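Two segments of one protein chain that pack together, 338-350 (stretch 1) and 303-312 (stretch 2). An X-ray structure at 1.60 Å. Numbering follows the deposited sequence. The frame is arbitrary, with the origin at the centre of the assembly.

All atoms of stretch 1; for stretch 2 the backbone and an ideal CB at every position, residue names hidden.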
ATOM      1  N   THR A 338     -15.104  23.319  14.481  1.00 24.78           N
ATOM      2  CA  THR A 338     -16.151  22.340  14.203  1.00 26.08           C
ATOM      3  C   THR A 338     -15.721  21.364  13.137  1.00 22.13           C
ATOM      4  O   THR A 338     -14.893  21.676  12.269  1.00 23.08           O
ATOM      5  CB  THR A 338     -17.455  22.989  13.742  1.00 22.04           C
ATOM      6  OG1 THR A 338     -17.236  23.650  12.497  1.00 25.29           O
ATOM      7  CG2 THR A 338     -17.959  23.999  14.756  1.00 20.95           C
ATOM      8  N   LEU A 339     -16.285  20.165  13.205  1.00 19.14           N
ATOM      9  CA  LEU A 339     -16.012  19.193  12.170  1.00 22.22           C
ATOM     10  C   LEU A 339     -16.515  19.705  10.827  1.00 23.30           C
ATOM     11  O   LEU A 339     -15.859  19.491   9.801  1.00 21.67           O
ATOM     12  CB  LEU A 339     -16.639  17.839  12.519  1.00 19.26           C
ATOM     13  CG  LEU A 339     -16.324  16.669  11.583  1.00 22.54           C
ATOM     14  CD1 LEU A 339     -14.816  16.381  11.440  1.00 22.37           C
ATOM     15  CD2 LEU A 339     -17.066  15.423  12.061  1.00 21.74           C
ATOM     16  N   GLU A 340     -17.706  20.325  10.824  1.00 20.59           N
ATOM     17  CA  GLU A 340     -18.224  20.991   9.626  1.00 19.90           C
ATOM     18  C   GLU A 340     -17.208  21.902   8.941  1.00 19.21           C
ATOM     19  O   GLU A 340     -17.123  21.867   7.716  1.00 21.44           O
ATOM     20  CB  GLU A 340     -19.526  21.762   9.902  1.00 22.61           C
ATOM     21  CG  GLU A 340     -20.757  20.884  10.150  1.00 24.46           C
ATOM     22  CD  GLU A 340     -20.810  20.250  11.523  1.00 23.59           C
ATOM     23  OE1 GLU A 340     -19.981  20.588  12.392  1.00 23.24           O
ATOM     24  OE2 GLU A 340     -21.711  19.399  11.739  1.00 29.07           O
ATOM     25  N   SER A 341     -16.544  22.781   9.699  1.00 22.55           N
ATOM     26  CA  SER A 341     -15.519  23.677   9.139  1.00 25.04           C
ATOM     27  C   SER A 341     -14.395  22.906   8.464  1.00 24.27           C
ATOM     28  O   SER A 341     -13.902  23.307   7.386  1.00 22.05           O
ATOM     29  CB  SER A 341     -14.929  24.587  10.220  1.00 26.54           C
ATOM     30  OG  SER A 341     -15.880  25.559  10.603  1.00 31.35           O
ATOM     31  N   LEU A 342     -13.975  21.824   9.121  1.00 17.89           N
ATOM     32  CA  LEU A 342     -12.919  20.968   8.573  1.00 18.77           C
ATOM     33  C   LEU A 342     -13.371  20.446   7.205  1.00 17.30           C
ATOM     34  O   LEU A 342     -12.671  20.576   6.181  1.00 22.36           O
ATOM     35  CB  LEU A 342     -12.619  19.807   9.533  1.00 20.69           C
ATOM     36  CG  LEU A 342     -11.389  18.918   9.242  1.00 22.07           C
ATOM     37  CD1 LEU A 342     -10.943  18.179  10.513  1.00 18.63           C
ATOM     38  CD2 LEU A 342     -11.631  17.928   8.127  1.00 23.36           C
ATOM     39  N   LEU A 343     -14.557  19.842   7.183  1.00 17.95           N
ATOM     40  CA  LEU A 343     -15.034  19.249   5.952  1.00 18.07           C
ATOM     41  C   LEU A 343     -15.257  20.280   4.849  1.00 20.99           C
ATOM     42  O   LEU A 343     -15.056  19.978   3.667  1.00 24.00           O
ATOM     43  CB  LEU A 343     -16.308  18.463   6.212  1.00 18.57           C
ATOM     44  CG  LEU A 343     -16.087  17.157   6.987  1.00 19.62           C
ATOM     45  CD1 LEU A 343     -17.418  16.533   7.354  1.00 22.24           C
ATOM     46  CD2 LEU A 343     -15.249  16.157   6.154  1.00 21.35           C
ATOM     47  N   GLN A 344     -15.679  21.484   5.241  1.00 22.70           N
ATOM     48  CA  GLN A 344     -15.893  22.542   4.262  1.00 24.72           C
ATOM     49  C   GLN A 344     -14.556  22.999   3.685  1.00 24.34           C
ATOM     50  O   GLN A 344     -14.444  23.320   2.498  1.00 23.19           O
ATOM     51  CB  GLN A 344     -16.650  23.711   4.911  1.00 20.97           C
ATOM     52  CG  GLN A 344     -16.994  24.828   3.925  1.00 31.32           C
ATOM     53  CD  GLN A 344     -17.919  24.339   2.816  1.00 37.07           C
ATOM     54  OE1 GLN A 344     -18.978  23.764   3.087  1.00 40.65           O
ATOM     55  NE2 GLN A 344     -17.509  24.535   1.566  1.00 39.33           N
ATOM     56  N   LYS A 345     -13.509  22.970   4.496  1.00 22.00           N
ATOM     57  CA  LYS A 345     -12.215  23.360   3.995  1.00 23.48           C
ATOM     58  C   LYS A 345     -11.706  22.327   2.982  1.00 24.87           C
ATOM     59  O   LYS A 345     -11.052  22.670   1.973  1.00 21.95           O
ATOM     60  CB  LYS A 345     -11.241  23.513   5.171  1.00 25.82           C
ATOM     61  CG  LYS A 345      -9.802  23.767   4.797  1.00 33.37           C
ATOM     62  CD  LYS A 345      -9.009  24.092   6.057  1.00 44.74           C
ATOM     63  CE  LYS A 345      -9.561  25.342   6.760  1.00 47.87           C
ATOM     64  NZ  LYS A 345      -9.354  26.638   6.043  1.00 46.98           N
ATOM     65  N   ILE A 346     -12.059  21.059   3.207  1.00 20.44           N
ATOM     66  CA  ILE A 346     -11.746  20.040   2.206  1.00 19.62           C
ATOM     67  C   ILE A 346     -12.603  20.174   0.927  1.00 18.97           C
ATOM     68  O   ILE A 346     -12.102  20.026  -0.201  1.00 22.40           O
ATOM     69  CB  ILE A 346     -11.912  18.626   2.791  1.00 17.97           C
ATOM     70  CG1 ILE A 346     -10.960  18.438   3.974  1.00 20.86           C
ATOM     71  CG2 ILE A 346     -11.681  17.552   1.680  1.00 20.45           C
ATOM     72  CD1 ILE A 346      -9.486  18.344   3.568  1.00 22.54           C
ATOM     73  N   ASP A 347     -13.877  20.518   1.067  1.00 22.29           N
ATOM     74  CA  ASP A 347     -14.682  20.718  -0.138  1.00 24.21           C
ATOM     75  C   ASP A 347     -14.135  21.908  -0.960  1.00 26.51           C
ATOM     76  O   ASP A 347     -14.027  21.834  -2.189  1.00 24.31           O
ATOM     77  CB  ASP A 347     -16.160  20.944   0.212  1.00 26.60           C
ATOM     78  CG  ASP A 347     -16.841  19.676   0.740  1.00 34.88           C
ATOM     79  OD1 ASP A 347     -16.417  18.552   0.370  1.00 35.04           O
ATOM     80  OD2 ASP A 347     -17.819  19.804   1.504  1.00 39.36           O
ATOM     81  N   ASP A 348     -13.765  22.975  -0.268  1.00 23.55           N
ATOM     82  CA  ASP A 348     -13.160  24.140  -0.903  1.00 24.63           C
ATOM     83  C   ASP A 348     -11.867  23.749  -1.622  1.00 27.47           C
ATOM     84  O   ASP A 348     -11.576  24.234  -2.724  1.00 28.20           O
ATOM     85  CB  ASP A 348     -12.887  25.236   0.134  1.00 24.69           C
ATOM     86  CG  ASP A 348     -14.160  25.955   0.589  1.00 36.10           C
ATOM     87  OD1 ASP A 348     -15.211  25.802  -0.065  1.00 34.03           O
ATOM     88  OD2 ASP A 348     -14.107  26.644   1.635  1.00 35.32           O
ATOM     89  N   TYR A 349     -11.075  22.887  -0.979  1.00 23.48           N
ATOM     90  CA  TYR A 349      -9.842  22.371  -1.574  1.00 21.47           C
ATOM     91  C   TYR A 349     -10.127  21.662  -2.903  1.00 21.31           C
ATOM     92  O   TYR A 349      -9.502  21.956  -3.916  1.00 22.49           O
ATOM     93  CB  TYR A 349      -9.170  21.435  -0.559  1.00 24.21           C
ATOM     94  CG  TYR A 349      -7.867  20.748  -0.947  1.00 23.15           C
ATOM     95  CD1 TYR A 349      -6.650  21.424  -0.902  1.00 20.22           C
ATOM     96  CD2 TYR A 349      -7.856  19.393  -1.280  1.00 22.76           C
ATOM     97  CE1 TYR A 349      -5.457  20.789  -1.220  1.00 26.01           C
ATOM     98  CE2 TYR A 349      -6.662  18.738  -1.584  1.00 22.94           C
ATOM     99  CZ  TYR A 349      -5.468  19.443  -1.566  1.00 25.49           C
ATOM    100  OH  TYR A 349      -4.289  18.802  -1.876  1.00 22.79           O
ATOM    101  N   ASN A 350     -11.060  20.715  -2.906  1.00 20.70           N
ATOM    102  CA  ASN A 350     -11.362  20.003  -4.146  1.00 21.22           C
ATOM    103  C   ASN A 350     -12.092  20.868  -5.185  1.00 26.68           C
ATOM    104  O   ASN A 350     -12.122  20.534  -6.369  1.00 28.78           O
ATOM    105  CB  ASN A 350     -12.178  18.737  -3.849  1.00 21.41           C
ATOM    106  CG  ASN A 350     -11.356  17.705  -3.109  1.00 21.60           C
ATOM    107  OD1 ASN A 350     -10.267  17.349  -3.548  1.00 23.14           O
ATOM    108  ND2 ASN A 350     -11.850  17.266  -1.955  1.00 23.31           N
ATOM    109  N   UNK A 303      -3.520  12.526   3.318  1.00 17.86           N
ATOM    110  CA  UNK A 303      -4.669  12.316   4.189  1.00 23.08           C
ATOM    111  C   UNK A 303      -5.832  13.279   3.870  1.00 22.73           C
ATOM    112  O   UNK A 303      -6.971  13.061   4.307  1.00 18.91           O
ATOM    113  CB  UNK A 303      -4.242  12.481   5.649  1.00 23.08           C
ATOM    114  N   UNK A 304      -5.559  14.345   3.109  1.00 19.22           N
ATOM    115  CA  UNK A 304      -6.619  15.265   2.732  1.00 16.96           C
ATOM    116  C   UNK A 304      -7.690  14.530   1.962  1.00 22.56           C
ATOM    117  O   UNK A 304      -8.885  14.901   2.045  1.00 19.91           O
ATOM    118  CB  UNK A 304      -6.067  16.427   1.904  1.00 16.96           C
ATOM    119  N   UNK A 305      -7.282  13.468   1.259  1.00 18.94           N
ATOM    120  CA  UNK A 305      -8.247  12.712   0.457  1.00 18.92           C
ATOM    121  C   UNK A 305      -9.228  11.908   1.304  1.00 19.96           C
ATOM    122  O   UNK A 305     -10.298  11.554   0.834  1.00 21.72           O
ATOM    123  CB  UNK A 305      -7.505  11.768  -0.491  1.00 18.92           C
ATOM    124  N   UNK A 306      -8.883  11.674   2.562  1.00 16.40           N
ATOM    125  CA  UNK A 306      -9.626  10.736   3.397  1.00 17.33           C
ATOM    126  C   UNK A 306     -10.830  11.363   4.119  1.00 19.58           C
ATOM    127  O   UNK A 306     -11.839  10.691   4.343  1.00 22.19           O
ATOM    128  CB  UNK A 306      -8.678  10.125   4.431  1.00 17.33           C
ATOM    129  N   UNK A 307     -10.749  12.649   4.459  1.00 18.37           N
ATOM    130  CA  UNK A 307     -11.832  13.268   5.251  1.00 17.07           C
ATOM    131  C   UNK A 307     -13.257  13.122   4.686  1.00 16.52           C
ATOM    132  O   UNK A 307     -14.205  12.893   5.458  1.00 17.92           O
ATOM    133  CB  UNK A 307     -11.531  14.760   5.405  1.00 17.07           C
ATOM    134  N   UNK A 308     -13.425  13.231   3.347  1.00 17.42           N
ATOM    135  CA  UNK A 308     -14.791  13.082   2.830  1.00 16.89           C
ATOM    136  C   UNK A 308     -15.402  11.689   3.036  1.00 18.63           C
ATOM    137  O   UNK A 308     -16.593  11.527   2.763  1.00 18.65           O
ATOM    138  CB  UNK A 308     -14.799  13.410   1.336  1.00 16.89           C
ATOM    139  N   UNK A 309     -14.630  10.714   3.517  1.00 17.50           N
ATOM    140  CA  UNK A 309     -15.235   9.425   3.912  1.00 15.62           C
ATOM    141  C   UNK A 309     -16.351   9.668   4.926  1.00 18.35           C
ATOM    142  O   UNK A 309     -17.352   8.943   4.950  1.00 18.60           O
ATOM    143  CB  UNK A 309     -14.182   8.483   4.499  1.00 15.62           C
ATOM    144  N   UNK A 310     -16.200  10.709   5.751  1.00 17.49           N
ATOM    145  CA  UNK A 310     -17.269  11.051   6.707  1.00 20.81           C
ATOM    146  C   UNK A 310     -18.615  11.295   6.004  1.00 20.05           C
ATOM    147  O   UNK A 310     -19.678  10.817   6.440  1.00 18.18           O
ATOM    148  CB  UNK A 310     -16.875  12.293   7.509  1.00 20.81           C
ATOM    149  N   UNK A 311     -18.564  12.021   4.892  1.00 22.77           N
ATOM    150  CA  UNK A 311     -19.782  12.327   4.163  1.00 21.40           C
ATOM    151  C   UNK A 311     -20.329  11.062   3.516  1.00 16.40           C
ATOM    152  O   UNK A 311     -21.543  10.841   3.487  1.00 21.80           O
ATOM    153  CB  UNK A 311     -19.527  13.406   3.109  1.00 21.40           C
ATOM    154  N   UNK A 312     -19.421  10.168   3.121  1.00 17.95           N
ATOM    155  CA  UNK A 312     -19.827   8.900   2.518  1.00 17.55           C
ATOM    156  C   UNK A 312     -20.529   8.049   3.552  1.00 19.52           C
ATOM    157  O   UNK A 312     -21.523   7.360   3.232  1.00 20.39           O
ATOM    158  CB  UNK A 312     -18.624   8.154   1.938  1.00 17.55           C
TER

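Stretch 1 is a helix from Leu 339 onward, with a mostly apolar face made by Leu 339, Leu 342, Leu 343, Ile 346 and Tyr 349 and the carboxylate of Asp 347 at one side.

Position 303 has an ideal CB with nothing of stretch 1 within 5.5 Å. Many side chains would do. The residue is Glu 303, hydrogen-bonded elsewhere in the structure.

Position 304 points toward the helix. Its ideal CB lies 4.2 Å from Tyr 349 CE2 and 4.3 Å from Ile 346 CD1. Leu, Ile or Met would suit this surface. The residue is Leu 304. Leu 304 CD1 sits over one face of the Tyr 349 ring, 3.9 Å from the ring centroid, a CH-pi contact. Leu 304 CD2 is 3.8 Å from Ile 346 CD1. One water donates to Leu 304 O and accepts from Asn 350 ND2, bridging the stretches where no direct hydrogen bond does.

Positions 305 and 306 both point away, so stretch 1 does not choose between polar and apolar. They are Ser 305 and Leu 306.

Position 307 points toward the helix. Its ideal CB is 4.0 Å from both Ile 346 CG1 and Leu 343 CD2, and 4.2 Å from Leu 342 CD2. Three aliphatic chains favour a large apolar residue such as Leu, Met or Phe. The residue is Phe 307. Leu 342 CD2 lies over one face of the Phe 307 ring, 3.9 Å from the centroid, again CH-pi. Ile 346 CD1 comes within 3.6 Å of Phe 307 CD2.

Position 308 points sideways. Its ideal CB is 5.2 Å from Ile 346 CG2. Phi of -65° permits proline, though Ala or Val could also fit. The residue is Pro 308; Pro 308 CG packs 3.7 Å from Ile 346 CG2.

Position 309 points away and is unconstrained by the helix, so many side chains would do. It is Leu 309.

Position 310 points toward the helix, with its ideal CB 4.3 Å from Leu 343 CD1. A medium apolar chain is expected. The residue is Leu 310. Leu 310 CD1 is 3.9 Å from Leu 339 CD1 and 4.2 Å from Leu 343 CD2.

Position 311 also points toward the helix, but no atom of stretch 1 lies within 5.5 Å of the ideal CB. A long chain could cross the gap, and Asp 347 would favour Lys or Arg. The residue is Lys 311. Lys 311 CE is 4.1 Å from Leu 343 CB and 3.3 Å from Asp 347 OD2. Lys 311 NZ remains 4.1 Å from Asp 347 OD2, beyond a salt bridge.

Position 312 is out of reach, so stretch 1 sets no preference. It is Ala 312.

Stretch 2 (303-312) ELSLFPLLKA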
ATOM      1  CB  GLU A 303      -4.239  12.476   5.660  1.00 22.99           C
ATOM      2  CG  GLU A 303      -4.152  13.938   6.121  1.00 20.56           C
ATOM      3  CD  GLU A 303      -2.939  14.706   5.640  1.00 27.60           C
ATOM      4  OE1 GLU A 303      -2.013  14.116   5.040  1.00 26.73           O
ATOM      5  OE2 GLU A 303      -2.962  15.952   5.804  1.00 30.81           O
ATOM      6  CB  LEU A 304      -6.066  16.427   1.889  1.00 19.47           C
ATOM      7  CG  LEU A 304      -5.080  17.323   2.623  1.00 20.24           C
ATOM      8  CD1 LEU A 304      -4.642  18.410   1.664  1.00 19.62           C
ATOM      9  CD2 LEU A 304      -5.712  17.950   3.875  1.00 20.25           C
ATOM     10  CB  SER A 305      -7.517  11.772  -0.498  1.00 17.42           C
ATOM     11  OG  SER A 305      -6.713  12.509  -1.420  1.00 18.68           O
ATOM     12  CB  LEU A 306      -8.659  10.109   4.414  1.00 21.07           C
ATOM     13  CG  LEU A 306      -9.186   9.112   5.446  1.00 17.60           C
ATOM     14  CD1 LEU A 306      -9.774   7.873   4.765  1.00 16.15           C
ATOM     15  CD2 LEU A 306      -8.014   8.734   6.345  1.00 21.37           C
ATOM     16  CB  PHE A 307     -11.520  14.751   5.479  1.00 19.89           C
ATOM     17  CG  PHE A 307     -10.279  14.985   6.288  1.00 18.32           C
ATOM     18  CD1 PHE A 307     -10.260  14.715   7.647  1.00 20.47           C
ATOM     19  CD2 PHE A 307      -9.133  15.482   5.690  1.00 16.78           C
ATOM     20  CE1 PHE A 307      -9.102  14.932   8.406  1.00 18.16           C
ATOM     21  CE2 PHE A 307      -7.977  15.722   6.435  1.00 21.05           C
ATOM     22  CZ  PHE A 307      -7.954  15.457   7.787  1.00 20.38           C
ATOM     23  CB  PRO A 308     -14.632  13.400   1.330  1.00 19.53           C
ATOM     24  CG  PRO A 308     -13.409  14.262   1.259  1.00 23.71           C
ATOM     25  CD  PRO A 308     -12.493  13.708   2.294  1.00 19.61           C
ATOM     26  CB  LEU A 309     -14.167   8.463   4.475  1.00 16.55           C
ATOM     27  CG  LEU A 309     -14.691   7.097   4.925  1.00 18.55           C
ATOM     28  CD1 LEU A 309     -15.182   6.296   3.700  1.00 16.12           C
ATOM     29  CD2 LEU A 309     -13.622   6.300   5.707  1.00 15.86           C
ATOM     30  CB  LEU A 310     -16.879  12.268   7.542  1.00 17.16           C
ATOM     31  CG  LEU A 310     -15.899  11.989   8.680  1.00 18.21           C
ATOM     32  CD1 LEU A 310     -15.223  13.251   9.191  1.00 20.93           C
ATOM     33  CD2 LEU A 310     -16.591  11.238   9.817  1.00 19.76           C
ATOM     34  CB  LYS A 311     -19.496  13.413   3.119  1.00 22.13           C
ATOM     35  CG  LYS A 311     -19.202  14.754   3.741  1.00 32.22           C
ATOM     36  CD  LYS A 311     -19.055  15.829   2.685  1.00 41.80           C
ATOM     37  CE  LYS A 311     -18.883  17.195   3.311  1.00 54.30           C
ATOM     38  NZ  LYS A 311     -20.098  17.583   4.092  1.00 58.80           N
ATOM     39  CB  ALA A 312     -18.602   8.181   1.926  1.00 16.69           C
TER
HETATM   40  O   HOH W   1      -9.772  15.903  -0.417  1.00 23.13           O
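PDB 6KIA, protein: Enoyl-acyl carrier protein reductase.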